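PDB 2YKF: sensor histidine kinase PdtaS from Mycobacterium tuberculosis, which probably binds c-di-GMP under nutrient deprivation and autophosphorylates on a histidine, activating the PdtaR/PdtaS two-component system. Local coordinates for residues L224-H237 with K247-T259. Numbering follows the deposited sequence.
Sequences LISDPFEAHEVDEH and KGMRMEVDAGGAT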
loop_
_atom_site.group_PDB
_atom_site.type_symbol
_atom_site.label_atom_id
_atom_site.label_comp_id
_atom_site.label_asym_id
_atom_site.label_seq_id
_atom_site.Cartn_x
_atom_site.Cartn_y
_atom_site.Cartn_z
ATOM N N LEU A 224 16.883 -19.910 5.608
ATOM C CA LEU A 224 17.260 -18.479 5.640
ATOM C C LEU A 224 16.943 -17.917 6.954
ATOM O O LEU A 224 17.584 -16.944 7.361
ATOM C CB LEU A 224 16.526 -17.643 4.548
ATOM C CG LEU A 224 16.741 -18.164 3.110
ATOM C CD1 LEU A 224 15.853 -17.396 2.162
ATOM C CD2 LEU A 224 18.207 -18.089 2.683
ATOM N N ILE A 225 15.935 -18.511 7.619
ATOM C CA ILE A 225 15.372 -17.977 8.848
ATOM C C ILE A 225 16.369 -18.099 9.978
ATOM O O ILE A 225 16.951 -19.167 10.176
ATOM C CB ILE A 225 14.046 -18.645 9.199
ATOM C CG1 ILE A 225 12.992 -18.203 8.177
ATOM C CG2 ILE A 225 13.563 -18.264 10.657
ATOM C CD1 ILE A 225 11.736 -19.065 8.232
ATOM N N SER A 226 16.595 -16.990 10.676
ATOM C CA SER A 226 17.709 -16.888 11.664
ATOM C C SER A 226 17.460 -17.711 12.928
ATOM O O SER A 226 18.355 -18.424 13.390
ATOM C CB SER A 226 17.983 -15.423 12.062
ATOM O OG SER A 226 18.372 -14.636 10.914
ATOM N N ASP A 227 16.284 -17.561 13.524
ATOM C CA ASP A 227 15.976 -18.310 14.736
ATOM C C ASP A 227 15.481 -19.733 14.397
ATOM O O ASP A 227 14.492 -19.893 13.672
ATOM C CB ASP A 227 14.954 -17.527 15.561
ATOM C CG ASP A 227 14.566 -18.250 16.883
ATOM O OD1 ASP A 227 13.813 -19.220 16.855
ATOM O OD2 ASP A 227 15.011 -17.798 17.942
ATOM N N PRO A 228 16.154 -20.776 14.935
ATOM C CA PRO A 228 15.763 -22.146 14.526
ATOM C C PRO A 228 14.328 -22.508 15.012
ATOM O O PRO A 228 13.672 -23.349 14.397
ATOM C CB PRO A 228 16.850 -23.046 15.173
ATOM C CG PRO A 228 17.248 -22.311 16.472
ATOM C CD PRO A 228 17.097 -20.767 16.087
ATOM N N PHE A 229 13.813 -21.880 16.067
ATOM C CA PHE A 229 12.393 -22.143 16.431
ATOM C C PHE A 229 11.399 -21.542 15.402
ATOM O O PHE A 229 10.368 -22.124 15.089
ATOM C CB PHE A 229 12.081 -21.590 17.839
ATOM C CG PHE A 229 12.830 -22.321 18.964
ATOM C CD1 PHE A 229 12.439 -23.609 19.345
ATOM C CD2 PHE A 229 13.878 -21.715 19.631
ATOM C CE1 PHE A 229 13.107 -24.283 20.393
ATOM C CE2 PHE A 229 14.536 -22.375 20.678
ATOM C CZ PHE A 229 14.151 -23.674 21.045
ATOM N N GLU A 230 11.695 -20.333 14.950
ATOM C CA GLU A 230 10.807 -19.632 14.008
ATOM C C GLU A 230 10.880 -20.424 12.716
ATOM O O GLU A 230 9.898 -20.511 12.008
ATOM C CB GLU A 230 11.370 -18.187 13.784
ATOM C CG GLU A 230 11.341 -17.415 15.055
ATOM C CD GLU A 230 11.377 -15.908 14.896
ATOM O OE1 GLU A 230 11.770 -15.384 13.813
ATOM O OE2 GLU A 230 11.016 -15.261 15.900
ATOM N N ALA A 231 12.064 -20.937 12.363
ATOM C CA ALA A 231 12.239 -21.681 11.094
ATOM C C ALA A 231 11.287 -22.869 11.040
ATOM O O ALA A 231 10.662 -23.169 9.996
ATOM C CB ALA A 231 13.727 -22.109 10.880
ATOM N N HIS A 232 11.151 -23.546 12.184
ATOM C CA HIS A 232 10.267 -24.664 12.251
ATOM C C HIS A 232 8.806 -24.242 12.282
ATOM O O HIS A 232 7.970 -24.904 11.680
ATOM C CB HIS A 232 10.585 -25.537 13.472
ATOM C CG HIS A 232 9.793 -26.804 13.493
ATOM N ND1 HIS A 232 9.946 -27.785 12.526
ATOM C CD2 HIS A 232 8.822 -27.242 14.328
ATOM C CE1 HIS A 232 9.122 -28.789 12.791
ATOM N NE2 HIS A 232 8.414 -28.476 13.865
ATOM N N GLU A 233 8.491 -23.155 12.984
ATOM C CA GLU A 233 7.111 -22.629 12.998
ATOM C C GLU A 233 6.576 -22.309 11.570
ATOM O O GLU A 233 5.437 -22.604 11.211
ATOM C CB GLU A 233 7.004 -21.373 13.879
ATOM C CG GLU A 233 6.920 -21.655 15.406
ATOM C CD GLU A 233 7.284 -20.407 16.245
ATOM O OE1 GLU A 233 7.729 -19.358 15.659
ATOM O OE2 GLU A 233 7.140 -20.502 17.488
ATOM N N VAL A 234 7.416 -21.700 10.786
ATOM C CA VAL A 234 7.037 -21.311 9.452
ATOM C C VAL A 234 6.788 -22.537 8.588
ATOM O O VAL A 234 5.775 -22.627 7.890
ATOM C CB VAL A 234 8.112 -20.396 8.866
ATOM C CG1 VAL A 234 7.883 -20.202 7.309
ATOM C CG2 VAL A 234 8.001 -19.107 9.606
ATOM N N ASP A 235 7.732 -23.458 8.620
ATOM C CA ASP A 235 7.605 -24.777 8.005
ATOM C C ASP A 235 6.261 -25.474 8.384
ATOM O O ASP A 235 5.434 -25.810 7.480
ATOM C CB ASP A 235 8.834 -25.647 8.403
ATOM C CG ASP A 235 8.834 -27.038 7.703
ATOM O OD1 ASP A 235 7.774 -27.434 7.146
ATOM O OD2 ASP A 235 9.894 -27.698 7.674
ATOM N N GLU A 236 5.997 -25.641 9.677
ATOM C CA GLU A 236 4.709 -26.235 10.121
ATOM C C GLU A 236 3.462 -25.454 9.672
ATOM O O GLU A 236 2.455 -26.034 9.277
ATOM C CB GLU A 236 4.661 -26.417 11.647
ATOM C CG GLU A 236 5.555 -27.611 12.094
ATOM C CD GLU A 236 5.122 -28.959 11.453
ATOM O OE1 GLU A 236 3.877 -29.243 11.359
ATOM O OE2 GLU A 236 6.031 -29.741 11.046
ATOM N N HIS A 237 3.524 -24.143 9.783
ATOM C CA HIS A 237 2.420 -23.304 9.323
ATOM C C HIS A 237 2.068 -23.572 7.897
ATOM O O HIS A 237 0.923 -23.863 7.587
ATOM C CB HIS A 237 2.732 -21.824 9.462
ATOM C CG HIS A 237 1.663 -20.964 8.870
ATOM N ND1 HIS A 237 0.351 -20.979 9.325
ATOM C CD2 HIS A 237 1.697 -20.113 7.817
ATOM C CE1 HIS A 237 -0.366 -20.140 8.592
ATOM N NE2 HIS A 237 0.426 -19.609 7.667
ATOM N N LYS A 247 -5.420 -21.768 9.607
ATOM C CA LYS A 247 -5.875 -20.623 8.886
ATOM C C LYS A 247 -4.657 -19.793 8.403
ATOM O O LYS A 247 -3.525 -20.085 8.804
ATOM C CB LYS A 247 -6.857 -19.884 9.786
ATOM C CG LYS A 247 -8.096 -20.844 10.050
ATOM C CD LYS A 247 -9.120 -20.255 10.995
ATOM C CE LYS A 247 -9.887 -21.378 11.732
ATOM N NZ LYS A 247 -10.570 -20.855 12.956
ATOM N N GLY A 248 -4.879 -18.810 7.536
ATOM C CA GLY A 248 -3.794 -17.863 7.241
ATOM C C GLY A 248 -3.274 -17.176 8.513
ATOM O O GLY A 248 -4.015 -17.030 9.531
ATOM N N MET A 249 -2.009 -16.748 8.481
ATOM C CA MET A 249 -1.444 -15.985 9.591
ATOM C C MET A 249 -0.586 -14.834 9.128
ATOM O O MET A 249 -0.173 -14.797 7.983
ATOM C CB MET A 249 -0.575 -16.887 10.478
ATOM C CG MET A 249 -1.347 -18.080 11.010
ATOM S SD MET A 249 -0.833 -18.599 12.648
ATOM C CE MET A 249 -2.184 -17.980 13.672
ATOM N N ARG A 250 -0.304 -13.918 10.053
ATOM C CA ARG A 250 0.626 -12.804 9.806
ATOM C C ARG A 250 1.842 -13.116 10.645
ATOM O O ARG A 250 1.700 -13.537 11.787
ATOM C CB ARG A 250 -0.022 -11.464 10.200
ATOM C CG ARG A 250 -1.102 -11.032 9.170
ATOM C CD ARG A 250 -1.964 -9.783 9.566
ATOM N NE ARG A 250 -3.365 -10.186 9.807
ATOM C CZ ARG A 250 -4.385 -10.061 8.940
ATOM N NH1 ARG A 250 -4.225 -9.488 7.746
ATOM N NH2 ARG A 250 -5.597 -10.482 9.292
ATOM N N MET A 251 3.042 -12.976 10.097
ATOM C CA MET A 251 4.194 -13.172 10.942
ATOM C C MET A 251 5.413 -12.371 10.535
ATOM O O MET A 251 5.624 -12.129 9.354
ATOM C CB MET A 251 4.555 -14.645 11.097
ATOM C CG MET A 251 4.822 -15.419 9.859
ATOM S SD MET A 251 4.377 -17.153 10.125
ATOM C CE MET A 251 5.280 -17.529 11.668
ATOM N N GLU A 252 6.208 -11.987 11.525
ATOM C CA GLU A 252 7.419 -11.233 11.276
ATOM C C GLU A 252 8.609 -12.156 11.493
ATOM O O GLU A 252 8.710 -12.855 12.530
ATOM C CB GLU A 252 7.453 -10.040 12.213
ATOM C CG GLU A 252 8.703 -9.224 12.124
ATOM C CD GLU A 252 8.756 -8.091 13.166
ATOM O OE1 GLU A 252 7.732 -7.442 13.465
ATOM O OE2 GLU A 252 9.843 -7.836 13.658
ATOM N N VAL A 253 9.506 -12.226 10.511
ATOM C CA VAL A 253 10.609 -13.137 10.634
ATOM C C VAL A 253 11.928 -12.399 10.313
ATOM O O VAL A 253 11.985 -11.749 9.289
ATOM C CB VAL A 253 10.575 -14.263 9.576
ATOM C CG1 VAL A 253 10.932 -15.514 10.208
ATOM C CG2 VAL A 253 9.242 -14.411 8.893
ATOM N N ASP A 254 12.981 -12.666 11.094
ATOM C CA ASP A 254 14.367 -12.287 10.764
ATOM C C ASP A 254 15.057 -13.377 9.958
ATOM O O ASP A 254 14.974 -14.539 10.323
ATOM C CB ASP A 254 15.161 -12.029 12.058
ATOM C CG ASP A 254 14.760 -10.720 12.750
ATOM O OD1 ASP A 254 13.881 -9.906 12.266
ATOM O OD2 ASP A 254 15.314 -10.505 13.836
ATOM N N ALA A 255 15.723 -12.985 8.873
ATOM C CA ALA A 255 16.456 -13.877 8.034
ATOM C C ALA A 255 17.596 -13.123 7.404
ATOM O O ALA A 255 17.380 -12.136 6.646
ATOM C CB ALA A 255 15.566 -14.415 6.931
ATOM N N GLY A 256 18.816 -13.589 7.636
ATOM C CA GLY A 256 19.939 -13.070 6.825
ATOM C C GLY A 256 20.234 -11.592 6.992
ATOM O O GLY A 256 20.685 -10.921 6.023
ATOM N N GLY A 257 19.999 -11.059 8.197
ATOM C CA GLY A 257 20.152 -9.609 8.408
ATOM C C GLY A 257 18.897 -8.790 8.051
ATOM O O GLY A 257 18.792 -7.683 8.488
ATOM N N ALA A 258 17.960 -9.369 7.264
ATOM C CA ALA A 258 16.701 -8.715 6.850
ATOM C C ALA A 258 15.546 -9.112 7.786
ATOM O O ALA A 258 15.676 -10.062 8.533
ATOM C CB ALA A 258 16.360 -9.154 5.417
ATOM N N THR A 259 14.455 -8.350 7.795
ATOM C CA THR A 259 13.251 -8.686 8.554
ATOM C C THR A 259 12.127 -8.555 7.549
ATOM O O THR A 259 12.014 -7.512 6.870
ATOM C CB THR A 259 12.974 -7.704 9.700
ATOM O OG1 THR A 259 14.090 -7.732 10.594
ATOM C CG2 THR A 259 11.635 -8.106 10.514
HETATM O O HOH W 1 14.366 -15.493 12.753
#
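Asp254 O is gripped by Ser226 N, at 3.0 Å and nearly straight (N-H...O 174°), and by a water that donates to it at 2.7 Å; Ser226 OG adds a weak third bond. This ties the loop leading into helix 228-243 to strand 250-255, an outermost strand of the antiparallel sheet in the PAS-like region, whose strand order 2-1-5-4-3 is that of a PAS fold. The same water donates to Glu230 OE1 (2.8 Å) and accepts from Asp227 N, tying strand carbonyl, helix start and first-turn carboxylate together. Asp227 is the N-cap, its OD1 receiving Glu230 N on the anti side of the carboxylate.

Further along, Val253 CG1 lies 3.8 Å from Ile225 CG2, and the Glu230 side chain runs past it in the opposite direction. The helix and strand segments cross at -130°: Met251, its chain bent at the last torsion, brings CE to Val234 CG2 at 3.8 Å, while Ile218 of helix 217-221 also touches Val234. At the far end the His237 ring, with CG anti to the backbone N (chi1 174°), reaches across to Met249, whose CG lies 3.3 Å from His237 CE1 in an oblique approach. Thr264 OG1 of strand 258-269 hydrogen-bonds with both His237 NE2 and Met249 N. Both methionine sulfurs lie obliquely to the imidazole, and Lys247 O meets its edge in plane, 3.2 Å from His237 CE1.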